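Local coordinates for protein mannitol dehydrogenase (Pseudomonas fluorescens, PDB 1LJ8) that binds NAD and probably catalyses the NAD-dependent oxidation of mannitol to fructose, at residues 301-306 against 372-377; 307-312 against 403-408; 380-385 against 408-413; 230-235 against 359-364. One frame throughout, in Å; residues are numbered along the deposited sequence.

In the fold
Contacts 1, 2 and 3 lie within the mainly helical C-terminal domain, their centres about 7 to 9 Å apart. Contact 4 joins that domain to the NAD-binding Rossmann domain. Contacts 1 and 2 follow each other along helix 289-313; contacts 2 and 3 share helix 401-413 and residue Ala408. In chain order, contact 4 closes before contact 3 opens, whereas it interleaves with contacts 1 and 2. Contact 1 also closes before contact 3 opens. Contacts 1 and 4 both touch NAD, with centres about 12 Å apart, whereas the centres of contacts 3 and 4 are about 20 Å apart. The series runs from the cofactor at the domain junction into the helical core.

Contact 1. Residues 301-306 against 372-377; sequences GSHLAL and ERVCSD. With NAD (nicotinamide-adenine-dinucleotide), chain B.
Arg373 reaches His303 with one end of its guanidinium: NH2 lies 3.8 Å from His303 CE1. The imidazole carbon sits at the guanidinium edge, close to its plane. The two planes are 65° apart, so the groups do not stack. The cofactor approaches this guanidinium as well. NAD O7N lies over one face, and Arg373 NH1 comes within 3.2 Å of NAD N7N at the nicotinamide amide. Arg373 NE is held by a salt bridge to Asp369, which fixes the group beside the cofactor.

Val374 has the largest share of the contact, and each methyl has its own task. CG1 is anti to the backbone N (chi1 -177°) and presses on the root of the histidine, 3.5 Å from His303 CB. CG2 stands over the ring itself, 4.1 Å from the His303 centroid and 7° off its normal, a CH-pi contact. Phe362 also stacks on the imidazole. Without the ring of His303, as with an alanine here, Val374 CG2 and Phe362 would probably face a gap. Backbone Val374 O lies 3.9 Å from Leu304 CD2.

Cys375 turns its CB away from residues 301-306 and packs on Thr307 and Phe311 further along the same helix; its O accepts from Tyr308 OH. Ser376 OG then donates to Arg373 O at 2.9 Å, in the carbonyl plane on a lone pair. That oxygen also accepts from Ser376 N, so two bonds secure the end of the turn. Asp377 N-caps the next helix, 378-385. Short helix 371-375 thus fits between helix 289-313 and NAD, with Val374 also touching Val318 of helix 318-322.

Contact 2. Residues 307-312 against 403-408; sequences TYLGFL and AALVVA
This is a helix-to-helix contact in the core of the C-terminal domain. Helix 289-313 meets helix 401-413 here through apolar side chains, with no hydrogen bond between the two segments. Leu309 and Leu405 make the closest approach. Their side chains cross at about a right angle, and Leu309 CD1 lies 3.8 Å from Leu405 CD2. Leu309 CD1 is also 4.1 Å from Leu405 CG, and Leu309 CD2 is 4.2 Å from Leu405 CG. The two methyls of Leu309 thus both lie against the branch carbon of Leu405.

The first torsions explain the meeting. Leu309 CG is anti to the carbonyl carbon (chi1 -70°), whereas Leu405 CG is anti to the backbone N (chi1 178°). Neither CB points straight across, but both side chains bend inward at their ends.

Tyr308 meets the other helix one residue earlier. Its CD1 is 4.3 Å from Val406 O, a loose and oblique approach to the ring. The valine side chain lies beside the tyrosine without close atomic contact. Thr307 CG2 lies on a ring face of Tyr308, 3.6 Å above the plane and over its centre. The Tyr308 hydroxyl has its polar partner in Cys375 O of helix 371-375.

Other helices complete the surroundings. Tyr330 of helix 325-339 touches Leu309, Leu405 and Val406. From helix 463-488, Leu476 packs on Leu309, and Cys472 on Ala408. The two segments are thus enclosed within a helical bundle.

Contact 3. Residues 380-385 against 408-413; sequences SKFPKF and AAWALY
Phe382, next after Lys381 on helix 378-385, spans the distance to Trp410 on helix 401-413. The backbones stay well apart, with CA atoms 9.7 Å from each other at these two residues. Phe382 puts the CE1 corner of its ring over the indole. CE1 lies 3.4 Å above the indole plane, displaced toward the rim, and 3.5 Å from Trp410 CG. The neighbouring CZ rests 3.7 Å from Trp410 CB. The planes of the phenyl and five-membered rings meet at 49°, with centroids 5.0 Å apart. This is an oblique aromatic pair, neither stacked nor T-shaped. Trp410 CG is anti to the backbone N (chi1 -175°), which carries the indole out toward Phe382.

Both helices belong to the C-terminal domain, and the bridge is one large side chain from each. If Trp410 were cut back to an alanine, the CE1 corner of Phe382 would probably lose its support and a gap would open between the helices. The indole also meets Tyr308 of helix 289-313 and touches Leu448 of helix 444-448.

Pro383 follows Phe382 and has no N-H to give to the preceding turn. Lys384 N also lacks the regular bond to that turn and makes just a weak one to Lys381 O, so the helix is kinked here. The Lys384 side chain forms a salt bridge with Asp140. Phe385 packs on Asn300 and Leu304 of helix 289-313.

Contact 4. Residues 230-235 against 359-364; sequences DRITPM and VDRFSN. With NAD (nicotinamide-adenine-dinucleotide), chain B.
Arg361 grips Asp230 end-on, and this salt bridge is the tight part of the contact. Arg361 NH2 donates to Asp230 OD1 at 2.8 Å (159°), and NH1 to Asp230 OD2 at 3.0 Å. The carboxylate and guanidinium planes stand 56° apart, so the pair is twisted rather than flat. Asp230 OD1 sits at the guanidinium edge but is met from above the carboxylate plane. Arg361 NH2 also bridges to Glu259, so two acids share this nitrogen.

The apolar part is looser. Ile232 CD1 lies 3.8 Å from Arg361 NH2 and 4.1 Å from Phe362 CD2, at the edge of that ring. Arg361 is partly exposed and marks the solvent side.

From the same loop, Thr233 holds the nicotinamide amide by its backbone. Thr233 N donates to NAD O7N at 2.8 Å, and NAD N7N returns a bond to Thr233 O at 3.1 Å. The loop follows strand 227-230 in the Rossmann part of the chain, and helix 351-362 belongs to the C-terminal domain, so the salt bridge ties the two together. Leu299 of helix 289-313 touches both Asp230 and Arg361, and Thr233 packs against strand 256-258.

Contact 1. Residues 301-306 against 372-377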
# COMPACT_ATOMS: atom_id res chain seq x y z
N GLY A 301 -10.07 -5.12 2.81
CA GLY A 301 -10.59 -6.28 3.49
C GLY A 301 -11.11 -7.28 2.46
O GLY A 301 -10.87 -8.48 2.61
N SER A 302 -11.84 -6.83 1.43
CA SER A 302 -12.36 -7.77 0.42
C SER A 302 -11.21 -8.39 -0.37
O SER A 302 -11.26 -9.59 -0.71
CB SER A 302 -13.32 -7.04 -0.54
OG SER A 302 -14.53 -6.78 0.15
N HIS A 303 -10.17 -7.58 -0.64
CA HIS A 303 -9.01 -8.11 -1.40
C HIS A 303 -8.46 -9.31 -0.64
O HIS A 303 -8.21 -10.36 -1.23
CB HIS A 303 -7.91 -7.05 -1.53
CG HIS A 303 -7.78 -6.44 -2.89
ND1 HIS A 303 -6.93 -5.36 -3.12
CD2 HIS A 303 -8.36 -6.73 -4.08
CE1 HIS A 303 -7.00 -5.02 -4.40
NE2 HIS A 303 -7.86 -5.83 -5.00
N LEU A 304 -8.22 -9.16 0.68
CA LEU A 304 -7.68 -10.32 1.42
C LEU A 304 -8.63 -11.49 1.45
O LEU A 304 -8.21 -12.66 1.35
CB LEU A 304 -7.29 -9.98 2.87
CG LEU A 304 -6.08 -9.13 3.15
CD1 LEU A 304 -5.59 -9.43 4.60
CD2 LEU A 304 -4.91 -9.49 2.20
N ALA A 305 -9.92 -11.20 1.57
CA ALA A 305 -10.90 -12.29 1.59
C ALA A 305 -10.91 -13.07 0.27
O ALA A 305 -11.15 -14.28 0.24
CB ALA A 305 -12.32 -11.73 1.88
N LEU A 306 -10.65 -12.39 -0.83
CA LEU A 306 -10.61 -13.08 -2.13
C LEU A 306 -9.29 -13.76 -2.48
O LEU A 306 -9.23 -14.83 -3.13
CB LEU A 306 -10.82 -12.07 -3.27
CG LEU A 306 -12.11 -11.27 -3.32
CD1 LEU A 306 -12.02 -10.13 -4.40
CD2 LEU A 306 -13.21 -12.29 -3.66
N GLU A 372 -0.85 -12.71 -6.70
CA GLU A 372 0.41 -12.78 -5.96
C GLU A 372 0.72 -11.44 -5.27
O GLU A 372 1.30 -11.41 -4.18
CB GLU A 372 1.56 -13.14 -6.88
CG GLU A 372 2.82 -13.41 -6.06
CD GLU A 372 3.92 -14.15 -6.82
OE1 GLU A 372 3.62 -15.05 -7.63
OE2 GLU A 372 5.10 -13.84 -6.57
N ARG A 373 0.34 -10.33 -5.93
CA ARG A 373 0.53 -9.01 -5.34
C ARG A 373 -0.43 -8.85 -4.18
O ARG A 373 -0.04 -8.47 -3.08
CB ARG A 373 0.22 -7.90 -6.37
CG ARG A 373 0.47 -6.49 -5.84
CD ARG A 373 -0.05 -5.41 -6.81
NE ARG A 373 -1.50 -5.33 -6.73
CZ ARG A 373 -2.15 -4.74 -5.72
NH1 ARG A 373 -1.48 -4.17 -4.70
NH2 ARG A 373 -3.48 -4.69 -5.75
N VAL A 374 -1.71 -9.11 -4.43
CA VAL A 374 -2.70 -8.95 -3.36
C VAL A 374 -2.43 -9.86 -2.14
O VAL A 374 -2.68 -9.48 -0.97
CB VAL A 374 -4.14 -9.18 -3.93
CG1 VAL A 374 -5.20 -8.93 -2.78
CG2 VAL A 374 -4.41 -8.13 -5.07
N CYS A 375 -1.87 -11.05 -2.39
CA CYS A 375 -1.55 -11.99 -1.30
C CYS A 375 -0.33 -11.56 -0.53
O CYS A 375 -0.13 -11.95 0.59
CB CYS A 375 -1.15 -13.39 -1.83
SG CYS A 375 -2.40 -14.36 -2.61
N SER A 376 0.55 -10.80 -1.19
CA SER A 376 1.81 -10.49 -0.53
C SER A 376 1.73 -9.79 0.81
O SER A 376 0.87 -8.93 1.04
CB SER A 376 2.74 -9.70 -1.49
OG SER A 376 2.38 -8.32 -1.54
N ASP A 377 2.63 -10.19 1.70
CA ASP A 377 2.75 -9.54 3.00
C ASP A 377 1.48 -9.62 3.87
O ASP A 377 1.08 -8.64 4.54
CB ASP A 377 3.18 -8.06 2.77
CG ASP A 377 3.78 -7.41 4.01
OD1 ASP A 377 4.03 -8.12 5.02
OD2 ASP A 377 4.01 -6.15 3.96
PA NAD B . 5.90 -1.97 -4.66
O1A NAD B . 6.23 -3.32 -4.29
O2A NAD B . 5.88 -1.50 -6.07
O5B NAD B . 6.85 -0.94 -3.90
C5B NAD B . 6.98 -1.00 -2.45
C4B NAD B . 8.08 0.05 -2.22
O4B NAD B . 8.28 0.14 -0.75
C3B NAD B . 9.51 -0.33 -2.73
O3B NAD B . 10.13 0.91 -3.15
C2B NAD B . 10.17 -0.94 -1.48
O2B NAD B . 11.59 -0.91 -1.52
C1B NAD B . 9.65 -0.02 -0.40
N9A NAD B . 9.70 -0.54 0.93
C8A NAD B . 9.28 -1.75 1.45
N7A NAD B . 9.46 -1.82 2.75
C5A NAD B . 10.03 -0.60 3.09
C6A NAD B . 10.41 -0.12 4.34
N6A NAD B . 10.29 -0.77 5.50
N1A NAD B . 10.97 1.15 4.40
C2A NAD B . 11.13 1.93 3.26
N3A NAD B . 10.74 1.48 2.00
C4A NAD B . 10.19 0.20 1.98
O3 NAD B . 4.49 -1.69 -3.99
PN NAD B . 3.31 -0.67 -4.38
O1N NAD B . 2.34 -1.36 -5.23
O2N NAD B . 3.94 0.54 -4.90
O5D NAD B . 2.59 -0.44 -2.99
C5D NAD B . 3.32 0.24 -1.98
C4D NAD B . 2.32 0.66 -0.99
O4D NAD B . 1.44 1.70 -1.44
C3D NAD B . 1.39 -0.44 -0.37
O3D NAD B . 2.06 -1.24 0.60
C2D NAD B . 0.20 0.36 0.14
O2D NAD B . 0.41 0.82 1.47
C1D NAD B . 0.11 1.53 -0.87
N1N NAD B . -0.90 1.35 -1.93
C2N NAD B . -0.77 0.48 -3.03
C3N NAD B . -1.84 0.35 -3.88
C7N NAD B . -1.72 -0.62 -5.07
O7N NAD B . -2.76 -0.87 -5.69
N7N NAD B . -0.58 -1.22 -5.36
C4N NAD B . -3.10 1.08 -3.64
C5N NAD B . -3.17 1.97 -2.53
C6N NAD B . -2.06 2.13 -1.64

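Contact 2. Residues 307-312 against 403-408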
# COMPACT_ATOMS: atom_id res chain seq x y z
N THR A 307 -8.22 -13.13 -2.04
CA THR A 307 -6.91 -13.53 -2.53
C THR A 307 -6.29 -14.85 -2.12
O THR A 307 -5.67 -15.53 -2.97
CB THR A 307 -5.93 -12.35 -2.30
OG1 THR A 307 -4.92 -12.41 -3.32
CG2 THR A 307 -5.24 -12.42 -0.91
N TYR A 308 -6.46 -15.27 -0.88
CA TYR A 308 -5.86 -16.54 -0.48
C TYR A 308 -6.73 -17.68 -0.98
O TYR A 308 -6.21 -18.67 -1.49
CB TYR A 308 -5.64 -16.59 1.04
CG TYR A 308 -4.69 -15.48 1.47
CD1 TYR A 308 -5.13 -14.44 2.27
CD2 TYR A 308 -3.35 -15.43 0.98
CE1 TYR A 308 -4.27 -13.34 2.60
CE2 TYR A 308 -2.48 -14.33 1.30
CZ TYR A 308 -2.97 -13.31 2.11
OH TYR A 308 -2.16 -12.21 2.41
N LEU A 309 -8.05 -17.56 -0.81
CA LEU A 309 -8.95 -18.56 -1.37
C LEU A 309 -8.75 -18.66 -2.88
O LEU A 309 -8.76 -19.76 -3.44
CB LEU A 309 -10.41 -18.17 -1.12
CG LEU A 309 -10.79 -18.28 0.36
CD1 LEU A 309 -12.17 -17.58 0.54
CD2 LEU A 309 -10.88 -19.75 0.77
N GLY A 310 -8.57 -17.51 -3.55
CA GLY A 310 -8.40 -17.51 -5.00
C GLY A 310 -7.11 -18.19 -5.42
O GLY A 310 -7.09 -18.96 -6.38
N PHE A 311 -6.04 -17.93 -4.69
CA PHE A 311 -4.75 -18.54 -5.03
C PHE A 311 -4.85 -20.07 -4.84
O PHE A 311 -4.35 -20.85 -5.65
CB PHE A 311 -3.64 -18.00 -4.13
CG PHE A 311 -2.34 -17.80 -4.85
CD1 PHE A 311 -2.13 -16.66 -5.62
CD2 PHE A 311 -1.33 -18.77 -4.78
CE1 PHE A 311 -0.90 -16.47 -6.32
CE2 PHE A 311 -0.09 -18.60 -5.47
CZ PHE A 311 0.11 -17.45 -6.24
N LEU A 312 -5.49 -20.48 -3.75
CA LEU A 312 -5.68 -21.92 -3.48
C LEU A 312 -6.49 -22.58 -4.58
O LEU A 312 -6.16 -23.69 -5.00
CB LEU A 312 -6.42 -22.10 -2.14
CG LEU A 312 -5.51 -21.89 -0.92
CD1 LEU A 312 -6.44 -21.79 0.30
CD2 LEU A 312 -4.47 -23.05 -0.72
N ALA A 403 -15.23 -14.31 8.26
CA ALA A 403 -13.93 -13.66 8.48
C ALA A 403 -12.88 -14.69 8.87
O ALA A 403 -11.69 -14.58 8.52
CB ALA A 403 -14.05 -12.58 9.58
N ALA A 404 -13.32 -15.71 9.61
CA ALA A 404 -12.40 -16.79 10.00
C ALA A 404 -11.90 -17.52 8.77
O ALA A 404 -10.77 -17.98 8.75
CB ALA A 404 -13.12 -17.83 10.99
N LEU A 405 -12.74 -17.62 7.75
CA LEU A 405 -12.33 -18.33 6.52
C LEU A 405 -11.16 -17.60 5.86
O LEU A 405 -10.30 -18.26 5.28
CB LEU A 405 -13.52 -18.44 5.52
CG LEU A 405 -13.19 -19.14 4.18
CD1 LEU A 405 -12.76 -20.62 4.47
CD2 LEU A 405 -14.42 -19.11 3.24
N VAL A 406 -11.10 -16.26 5.95
CA VAL A 406 -9.97 -15.54 5.37
C VAL A 406 -8.65 -15.99 6.03
O VAL A 406 -7.62 -16.20 5.37
CB VAL A 406 -10.10 -14.00 5.56
CG1 VAL A 406 -8.93 -13.30 4.81
CG2 VAL A 406 -11.46 -13.50 5.04
N VAL A 407 -8.68 -16.10 7.37
CA VAL A 407 -7.50 -16.50 8.14
C VAL A 407 -7.15 -17.98 7.87
O VAL A 407 -5.97 -18.35 7.79
CB VAL A 407 -7.72 -16.25 9.68
CG1 VAL A 407 -6.43 -16.59 10.49
CG2 VAL A 407 -8.07 -14.79 9.91
N ALA A 408 -8.17 -18.84 7.80
CA ALA A 408 -7.97 -20.25 7.51
C ALA A 408 -7.36 -20.39 6.08
O ALA A 408 -6.46 -21.24 5.84
CB ALA A 408 -9.34 -20.99 7.59

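Contact 3. Residues 380-385 against 408-413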
# COMPACT_ATOMS: atom_id res chain seq x y z
N SER A 380 1.77 -8.52 7.48
CA SER A 380 1.60 -7.11 7.83
C SER A 380 0.19 -6.60 7.51
O SER A 380 -0.28 -5.63 8.13
CB SER A 380 2.59 -6.19 7.06
OG SER A 380 3.95 -6.62 7.17
N LYS A 381 -0.47 -7.21 6.52
CA LYS A 381 -1.78 -6.75 6.09
C LYS A 381 -2.94 -7.19 6.98
O LYS A 381 -3.87 -6.41 7.18
CB LYS A 381 -2.05 -7.21 4.66
CG LYS A 381 -1.16 -6.51 3.65
CD LYS A 381 -1.33 -7.11 2.29
CE LYS A 381 -0.54 -6.22 1.25
NZ LYS A 381 -0.60 -6.86 -0.08
N PHE A 382 -2.89 -8.42 7.49
CA PHE A 382 -3.98 -8.85 8.35
C PHE A 382 -4.38 -7.90 9.48
O PHE A 382 -5.57 -7.61 9.61
CB PHE A 382 -3.73 -10.27 8.92
CG PHE A 382 -4.33 -11.37 8.06
CD1 PHE A 382 -3.54 -12.08 7.18
CD2 PHE A 382 -5.70 -11.66 8.12
CE1 PHE A 382 -4.07 -13.06 6.36
CE2 PHE A 382 -6.26 -12.64 7.30
CZ PHE A 382 -5.44 -13.35 6.40
N PRO A 383 -3.43 -7.39 10.30
CA PRO A 383 -3.80 -6.48 11.40
C PRO A 383 -4.37 -5.14 10.94
O PRO A 383 -5.02 -4.45 11.73
CB PRO A 383 -2.49 -6.32 12.22
CG PRO A 383 -1.38 -6.58 11.16
CD PRO A 383 -1.99 -7.75 10.35
N LYS A 384 -4.12 -4.76 9.68
CA LYS A 384 -4.68 -3.52 9.16
C LYS A 384 -6.03 -3.71 8.48
O LYS A 384 -6.93 -2.90 8.66
CB LYS A 384 -3.76 -2.89 8.10
CG LYS A 384 -2.73 -1.94 8.66
CD LYS A 384 -1.75 -2.63 9.56
CE LYS A 384 -0.75 -1.61 10.12
NZ LYS A 384 0.11 -2.21 11.16
N PHE A 385 -6.14 -4.79 7.70
CA PHE A 385 -7.31 -4.98 6.84
C PHE A 385 -8.44 -5.84 7.34
O PHE A 385 -9.60 -5.61 6.92
CB PHE A 385 -6.93 -5.65 5.49
CG PHE A 385 -5.86 -4.93 4.69
CD1 PHE A 385 -5.30 -5.57 3.56
CD2 PHE A 385 -5.42 -3.61 5.00
CE1 PHE A 385 -4.31 -4.90 2.76
CE2 PHE A 385 -4.43 -2.95 4.21
CZ PHE A 385 -3.89 -3.59 3.09
N ALA A 408 -8.17 -18.84 7.80
CA ALA A 408 -7.97 -20.25 7.51
C ALA A 408 -7.36 -20.39 6.08
O ALA A 408 -6.46 -21.24 5.84
CB ALA A 408 -9.34 -20.99 7.59
N ALA A 409 -7.87 -19.58 5.15
CA ALA A 409 -7.38 -19.64 3.75
C ALA A 409 -5.90 -19.28 3.74
O ALA A 409 -5.09 -19.91 3.05
CB ALA A 409 -8.18 -18.65 2.85
N TRP A 410 -5.54 -18.22 4.47
CA TRP A 410 -4.12 -17.82 4.54
C TRP A 410 -3.29 -18.97 5.13
O TRP A 410 -2.19 -19.27 4.62
CB TRP A 410 -3.94 -16.57 5.44
CG TRP A 410 -2.54 -16.05 5.46
CD1 TRP A 410 -1.79 -15.67 4.37
CD2 TRP A 410 -1.72 -15.77 6.62
NE1 TRP A 410 -0.57 -15.15 4.78
CE2 TRP A 410 -0.50 -15.20 6.15
CE3 TRP A 410 -1.89 -15.93 7.99
CZ2 TRP A 410 0.54 -14.80 7.01
CZ3 TRP A 410 -0.85 -15.53 8.87
CH2 TRP A 410 0.35 -14.97 8.36
N ALA A 411 -3.80 -19.61 6.18
CA ALA A 411 -3.06 -20.69 6.82
C ALA A 411 -2.76 -21.83 5.85
O ALA A 411 -1.62 -22.33 5.78
CB ALA A 411 -3.84 -21.26 8.07
N LEU A 412 -3.77 -22.21 5.08
CA LEU A 412 -3.59 -23.32 4.13
C LEU A 412 -2.70 -22.85 2.98
O LEU A 412 -1.83 -23.58 2.53
CB LEU A 412 -4.93 -23.82 3.60
CG LEU A 412 -4.85 -25.08 2.68
CD1 LEU A 412 -4.16 -26.23 3.40
CD2 LEU A 412 -6.22 -25.51 2.27
N TYR A 413 -2.91 -21.62 2.55
CA TYR A 413 -2.12 -21.01 1.47
C TYR A 413 -0.62 -21.02 1.82
O TYR A 413 0.24 -21.21 0.93
CB TYR A 413 -2.63 -19.59 1.26
CG TYR A 413 -1.60 -18.65 0.67
CD1 TYR A 413 -1.52 -18.46 -0.71
CD2 TYR A 413 -0.76 -17.90 1.50
CE1 TYR A 413 -0.62 -17.56 -1.25
CE2 TYR A 413 0.17 -16.96 0.95
CZ TYR A 413 0.21 -16.81 -0.41
OH TYR A 413 1.10 -15.90 -0.98

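Contact 4. Residues 230-235 against 359-364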
# COMPACT_ATOMS: atom_id res chain seq x y z
N ASP A 230 -6.33 6.00 -3.22
CA ASP A 230 -6.96 4.86 -3.86
C ASP A 230 -6.66 4.80 -5.36
O ASP A 230 -7.00 5.73 -6.07
CB ASP A 230 -8.48 5.00 -3.65
CG ASP A 230 -9.27 3.72 -3.95
OD1 ASP A 230 -8.64 2.71 -4.27
OD2 ASP A 230 -10.54 3.71 -3.86
N ARG A 231 -6.01 3.73 -5.81
CA ARG A 231 -5.81 3.49 -7.25
C ARG A 231 -5.15 2.13 -7.38
O ARG A 231 -3.99 1.96 -6.98
CB ARG A 231 -4.95 4.56 -7.96
CG ARG A 231 -4.92 4.25 -9.49
CD ARG A 231 -4.19 5.34 -10.29
NE ARG A 231 -4.91 5.51 -11.55
CZ ARG A 231 -4.65 6.45 -12.45
NH1 ARG A 231 -3.66 7.32 -12.26
NH2 ARG A 231 -5.47 6.59 -13.51
N ILE A 232 -5.89 1.16 -7.90
CA ILE A 232 -5.38 -0.22 -8.04
C ILE A 232 -4.21 -0.19 -9.01
O ILE A 232 -4.34 0.21 -10.18
CB ILE A 232 -6.49 -1.17 -8.47
CG1 ILE A 232 -7.51 -1.33 -7.30
CG2 ILE A 232 -5.91 -2.55 -8.81
CD1 ILE A 232 -8.90 -1.90 -7.81
N THR A 233 -3.08 -0.66 -8.51
CA THR A 233 -1.83 -0.59 -9.27
C THR A 233 -1.11 -1.93 -9.23
O THR A 233 -0.39 -2.26 -8.27
CB THR A 233 -0.93 0.56 -8.68
OG1 THR A 233 -1.65 1.82 -8.69
CG2 THR A 233 0.41 0.70 -9.51
N PRO A 234 -1.32 -2.75 -10.24
CA PRO A 234 -0.67 -4.07 -10.28
C PRO A 234 0.88 -3.94 -10.37
O PRO A 234 1.40 -2.83 -10.62
CB PRO A 234 -1.19 -4.67 -11.60
CG PRO A 234 -2.56 -3.97 -11.80
CD PRO A 234 -2.28 -2.55 -11.35
N MSE A 235 1.56 -5.08 -10.24
CA MSE A 235 3.01 -5.15 -10.45
C MSE A 235 3.23 -5.12 -11.95
O MSE A 235 2.38 -5.61 -12.72
CB MSE A 235 3.60 -6.46 -9.89
CG MSE A 235 3.25 -6.70 -8.44
SE MSE A 235 4.16 -8.33 -7.85
CE MSE A 235 3.12 -9.63 -8.90
N VAL A 359 -17.02 -3.90 -6.53
CA VAL A 359 -17.23 -5.08 -7.34
C VAL A 359 -16.88 -4.75 -8.79
O VAL A 359 -16.18 -5.52 -9.45
CB VAL A 359 -18.69 -5.59 -7.24
CG1 VAL A 359 -18.94 -6.72 -8.25
CG2 VAL A 359 -18.92 -6.08 -5.83
N ASP A 360 -17.33 -3.59 -9.27
CA ASP A 360 -17.06 -3.18 -10.67
C ASP A 360 -15.55 -3.05 -10.93
O ASP A 360 -15.03 -3.53 -11.94
CB ASP A 360 -17.67 -1.82 -11.00
CG ASP A 360 -19.23 -1.80 -10.94
OD1 ASP A 360 -19.85 -2.87 -11.10
OD2 ASP A 360 -19.80 -0.70 -10.74
N ARG A 361 -14.86 -2.36 -10.02
CA ARG A 361 -13.40 -2.17 -10.19
C ARG A 361 -12.61 -3.49 -10.10
O ARG A 361 -11.67 -3.72 -10.88
CB ARG A 361 -12.89 -1.15 -9.17
CG ARG A 361 -13.36 0.28 -9.51
CD ARG A 361 -13.14 1.23 -8.30
NE ARG A 361 -11.71 1.20 -7.92
CZ ARG A 361 -11.26 1.58 -6.71
NH1 ARG A 361 -12.11 2.01 -5.77
NH2 ARG A 361 -9.95 1.50 -6.44
N PHE A 362 -13.00 -4.37 -9.20
CA PHE A 362 -12.29 -5.65 -9.14
C PHE A 362 -12.60 -6.53 -10.36
O PHE A 362 -11.86 -7.45 -10.66
CB PHE A 362 -12.68 -6.48 -7.90
CG PHE A 362 -12.14 -5.96 -6.59
CD1 PHE A 362 -12.37 -6.70 -5.43
CD2 PHE A 362 -11.44 -4.77 -6.50
CE1 PHE A 362 -11.92 -6.25 -4.18
CE2 PHE A 362 -10.98 -4.29 -5.25
CZ PHE A 362 -11.22 -5.03 -4.10
N SER A 363 -13.73 -6.26 -11.04
CA SER A 363 -14.14 -7.03 -12.22
C SER A 363 -13.46 -6.57 -13.50
O SER A 363 -13.62 -7.19 -14.58
CB SER A 363 -15.68 -6.96 -12.38
OG SER A 363 -16.32 -7.48 -11.21
N ASN A 364 -12.68 -5.48 -13.39
CA ASN A 364 -11.91 -4.94 -14.53
C ASN A 364 -11.01 -6.07 -15.09
O ASN A 364 -10.06 -6.54 -14.47
CB ASN A 364 -11.07 -3.75 -14.00
CG ASN A 364 -10.17 -3.12 -15.04
OD1 ASN A 364 -9.93 -3.66 -16.12
ND2 ASN A 364 -9.63 -1.95 -14.69
PA NAD B . 5.90 -1.97 -4.66
O1A NAD B . 6.23 -3.32 -4.29
O2A NAD B . 5.88 -1.50 -6.07
O5B NAD B . 6.85 -0.94 -3.90
C5B NAD B . 6.98 -1.00 -2.45
C4B NAD B . 8.08 0.05 -2.22
O4B NAD B . 8.28 0.14 -0.75
C3B NAD B . 9.51 -0.33 -2.73
O3B NAD B . 10.13 0.91 -3.15
C2B NAD B . 10.17 -0.94 -1.48
O2B NAD B . 11.59 -0.91 -1.52
C1B NAD B . 9.65 -0.02 -0.40
N9A NAD B . 9.70 -0.54 0.93
C8A NAD B . 9.28 -1.75 1.45
N7A NAD B . 9.46 -1.82 2.75
C5A NAD B . 10.03 -0.60 3.09
C6A NAD B . 10.41 -0.12 4.34
N6A NAD B . 10.29 -0.77 5.50
N1A NAD B . 10.97 1.15 4.40
C2A NAD B . 11.13 1.93 3.26
N3A NAD B . 10.74 1.48 2.00
C4A NAD B . 10.19 0.20 1.98
O3 NAD B . 4.49 -1.69 -3.99
PN NAD B . 3.31 -0.67 -4.38
O1N NAD B . 2.34 -1.36 -5.23
O2N NAD B . 3.94 0.54 -4.90
O5D NAD B . 2.59 -0.44 -2.99
C5D NAD B . 3.32 0.24 -1.98
C4D NAD B . 2.32 0.66 -0.99
O4D NAD B . 1.44 1.70 -1.44
C3D NAD B . 1.39 -0.44 -0.37
O3D NAD B . 2.06 -1.24 0.60
C2D NAD B . 0.20 0.36 0.14
O2D NAD B . 0.41 0.82 1.47
C1D NAD B . 0.11 1.53 -0.87
N1N NAD B . -0.90 1.35 -1.93
C2N NAD B . -0.77 0.48 -3.03
C3N NAD B . -1.84 0.35 -3.88
C7N NAD B . -1.72 -0.62 -5.07
O7N NAD B . -2.76 -0.87 -5.69
N7N NAD B . -0.58 -1.22 -5.36
C4N NAD B . -3.10 1.08 -3.64
C5N NAD B . -3.17 1.97 -2.53
C6N NAD B . -2.06 2.13 -1.64